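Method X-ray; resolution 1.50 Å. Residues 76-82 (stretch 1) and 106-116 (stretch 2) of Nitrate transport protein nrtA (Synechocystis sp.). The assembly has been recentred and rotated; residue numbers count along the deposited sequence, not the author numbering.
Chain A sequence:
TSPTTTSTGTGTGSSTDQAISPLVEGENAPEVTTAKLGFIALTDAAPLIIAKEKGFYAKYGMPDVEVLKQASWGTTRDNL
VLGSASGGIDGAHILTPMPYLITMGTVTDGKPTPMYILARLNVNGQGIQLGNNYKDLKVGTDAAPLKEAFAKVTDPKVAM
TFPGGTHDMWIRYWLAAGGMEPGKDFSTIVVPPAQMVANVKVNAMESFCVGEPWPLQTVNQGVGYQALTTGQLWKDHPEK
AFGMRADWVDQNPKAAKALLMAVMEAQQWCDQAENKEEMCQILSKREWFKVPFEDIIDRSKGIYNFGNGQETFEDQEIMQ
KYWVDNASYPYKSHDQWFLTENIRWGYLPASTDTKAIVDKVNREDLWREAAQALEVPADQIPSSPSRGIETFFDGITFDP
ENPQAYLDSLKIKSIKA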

# COMPACT_ATOMS: atom_id res chain seq x y z
N THR A 76 12.46 -6.07 -2.65
CA THR A 76 11.41 -6.23 -3.68
C THR A 76 11.86 -5.50 -4.95
O THR A 76 11.80 -6.05 -6.05
CB THR A 76 10.07 -5.63 -3.21
OG1 THR A 76 9.59 -6.38 -2.08
CG2 THR A 76 9.02 -5.70 -4.32
N ARG A 77 12.30 -4.25 -4.80
CA ARG A 77 12.78 -3.44 -5.91
C ARG A 77 13.97 -4.15 -6.55
O ARG A 77 14.05 -4.25 -7.77
CB ARG A 77 13.20 -2.05 -5.37
CG ARG A 77 13.87 -1.08 -6.38
CD ARG A 77 15.38 -1.30 -6.52
NE ARG A 77 16.03 -1.45 -5.22
CZ ARG A 77 16.17 -0.48 -4.32
NH1 ARG A 77 15.72 0.74 -4.56
NH2 ARG A 77 16.72 -0.77 -3.14
N ASP A 78 14.88 -4.67 -5.72
CA ASP A 78 16.04 -5.39 -6.29
C ASP A 78 15.62 -6.58 -7.14
O ASP A 78 16.15 -6.79 -8.25
CB ASP A 78 16.98 -5.91 -5.20
CG ASP A 78 17.66 -4.78 -4.40
OD1 ASP A 78 17.78 -3.64 -4.91
OD2 ASP A 78 18.13 -5.04 -3.28
N ASN A 79 14.69 -7.37 -6.64
CA ASN A 79 14.25 -8.54 -7.38
C ASN A 79 13.46 -8.21 -8.63
O ASN A 79 13.51 -8.95 -9.61
CB ASN A 79 13.49 -9.49 -6.43
CG ASN A 79 14.43 -10.22 -5.49
OD1 ASN A 79 15.51 -10.63 -5.92
ND2 ASN A 79 14.04 -10.40 -4.22
N LEU A 80 12.74 -7.09 -8.63
CA LEU A 80 12.01 -6.68 -9.83
C LEU A 80 13.01 -6.16 -10.88
O LEU A 80 12.82 -6.39 -12.07
CB LEU A 80 10.99 -5.59 -9.49
CG LEU A 80 9.72 -6.12 -8.81
CD1 LEU A 80 8.99 -4.94 -8.19
CD2 LEU A 80 8.80 -6.80 -9.81
N VAL A 81 14.05 -5.45 -10.46
CA VAL A 81 15.06 -4.97 -11.41
C VAL A 81 15.77 -6.19 -12.03
O VAL A 81 16.04 -6.23 -13.24
CB VAL A 81 16.06 -4.00 -10.71
CG1 VAL A 81 17.23 -3.72 -11.63
CG2 VAL A 81 15.36 -2.69 -10.39
N LEU A 82 16.00 -7.23 -11.23
CA LEU A 82 16.60 -8.43 -11.77
C LEU A 82 15.71 -9.18 -12.78
O LEU A 82 16.21 -9.60 -13.87
CB LEU A 82 16.93 -9.41 -10.66
CG LEU A 82 18.20 -9.23 -9.86
CD1 LEU A 82 18.22 -10.38 -8.85
CD2 LEU A 82 19.46 -9.24 -10.75
N THR A 106 14.35 6.46 -10.75
CA THR A 106 14.86 7.15 -9.58
C THR A 106 15.36 6.27 -8.45
O THR A 106 16.30 6.65 -7.77
CB THR A 106 13.80 8.11 -9.03
OG1 THR A 106 14.25 8.77 -7.84
CG2 THR A 106 12.61 7.39 -8.72
N VAL A 107 14.74 5.10 -8.25
CA VAL A 107 15.14 4.21 -7.16
C VAL A 107 15.88 2.99 -7.67
O VAL A 107 15.89 1.95 -7.02
CB VAL A 107 13.91 3.72 -6.36
CG1 VAL A 107 13.21 4.89 -5.69
CG2 VAL A 107 12.96 2.96 -7.26
N THR A 108 16.54 3.13 -8.82
CA THR A 108 17.25 2.00 -9.40
C THR A 108 18.73 2.17 -9.62
O THR A 108 19.39 1.23 -10.07
CB THR A 108 16.71 1.65 -10.78
OG1 THR A 108 16.88 2.76 -11.66
CG2 THR A 108 15.23 1.30 -10.70
N ASP A 109 19.26 3.36 -9.38
CA ASP A 109 20.70 3.51 -9.62
C ASP A 109 21.09 3.07 -11.05
O ASP A 109 21.85 2.10 -11.26
CB ASP A 109 21.51 2.71 -8.60
CG ASP A 109 22.99 3.09 -8.61
OD1 ASP A 109 23.80 2.32 -8.07
OD2 ASP A 109 23.33 4.18 -9.14
N GLY A 110 20.54 3.77 -12.02
CA GLY A 110 20.85 3.54 -13.42
C GLY A 110 20.24 2.36 -14.13
O GLY A 110 20.71 1.99 -15.21
N LYS A 111 19.18 1.77 -13.56
CA LYS A 111 18.54 0.63 -14.17
C LYS A 111 17.02 0.76 -14.26
O LYS A 111 16.28 -0.06 -13.71
CB LYS A 111 18.90 -0.65 -13.40
CG LYS A 111 20.41 -0.95 -13.37
CD LYS A 111 20.74 -2.15 -12.48
CE LYS A 111 22.26 -2.32 -12.27
NZ LYS A 111 22.58 -3.17 -11.08
N PRO A 112 16.53 1.80 -14.95
CA PRO A 112 15.07 1.97 -15.07
C PRO A 112 14.54 0.68 -15.70
O PRO A 112 15.08 0.20 -16.72
CB PRO A 112 14.93 3.19 -15.98
CG PRO A 112 16.31 3.18 -16.80
CD PRO A 112 17.27 2.85 -15.69
N THR A 113 13.47 0.14 -15.12
CA THR A 113 12.90 -1.15 -15.54
C THR A 113 11.40 -0.89 -15.69
O THR A 113 10.70 -0.62 -14.71
CB THR A 113 13.22 -2.20 -14.43
OG1 THR A 113 14.65 -2.27 -14.24
CG2 THR A 113 12.67 -3.58 -14.80
N PRO A 114 10.87 -1.01 -16.91
CA PRO A 114 9.44 -0.71 -17.05
C PRO A 114 8.48 -1.66 -16.40
O PRO A 114 8.69 -2.89 -16.42
CB PRO A 114 9.26 -0.53 -18.55
CG PRO A 114 10.37 -1.46 -19.15
CD PRO A 114 11.54 -1.34 -18.18
N MET A 115 7.45 -1.09 -15.79
CA MET A 115 6.43 -1.88 -15.10
C MET A 115 5.03 -1.41 -15.44
O MET A 115 4.84 -0.32 -15.98
CB MET A 115 6.63 -1.76 -13.56
CG MET A 115 7.87 -2.44 -13.04
SD MET A 115 7.92 -2.55 -11.24
CE MET A 115 6.53 -3.75 -10.97
N TYR A 116 4.05 -2.25 -15.12
CA TYR A 116 2.64 -1.89 -15.28
C TYR A 116 1.92 -2.13 -13.95
O TYR A 116 2.34 -2.96 -13.15
CB TYR A 116 1.93 -2.81 -16.27
CG TYR A 116 2.34 -2.73 -17.69
CD1 TYR A 116 2.48 -1.51 -18.33
CD2 TYR A 116 2.56 -3.90 -18.42
CE1 TYR A 116 2.85 -1.45 -19.68
CE2 TYR A 116 2.90 -3.85 -19.75
CZ TYR A 116 3.05 -2.62 -20.37
OH TYR A 116 3.44 -2.52 -21.70
O HOH W 1 16.30 -4.23 -15.20

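A single direct hydrogen bond joins helix 76-82 to the loop of 106-116, and it runs from a side chain to the backbone: Arg 77 NH1 donates to Val 107 O at 2.7 Å. The N-H...O angle of 131° is well short of linear, so the bond is short but bent. The carbonyl oxygen lies at the edge of the guanidinium, near its plane, where the N-H groups point. The same guanidinium is held from its own helix by a salt bridge, Arg 77 NE to Asp 78 OD1 at 2.8 Å, with a hydrogen-bond angle of 154°. Asp 78 points its CA-to-CB bond away from the loop, yet its carboxylate reaches back to Arg 77, and one arginine thus serves both helix and loop.

A water forms the second polar link. Water 1 donates to Val 81 O (2.8 Å from its oxygen) and to Thr 113 OG1 (2.7 Å), bridging the helix backbone to the loop near the closest CA approach, 6.0 Å between Val 81 CA and Thr 113 CA. Thr 113 OG1 can accept from the water because its own proton goes to Lys 111 O, 2.8 Å away. Lys 111 N in turn donates to Thr 108 OG1 at 3.1 Å, so side-chain hydroxyls help brace the turn.

The remaining contacts are van der Waals packing. Val 81, its CA-to-CB bond sideways to the loop, has the largest covered area in the contact; its CG2 lies 4.0 Å from Thr 108 CG2, and its CG1 meets Lys 111 CB at 3.9 Å. Thr 113 CG2 rests 3.9 Å from Leu 80 O. Where the loop gives way to strand, Leu 80 CD1 packs on Met 115 CE at 3.9 Å, an apolar contact between two buried residues.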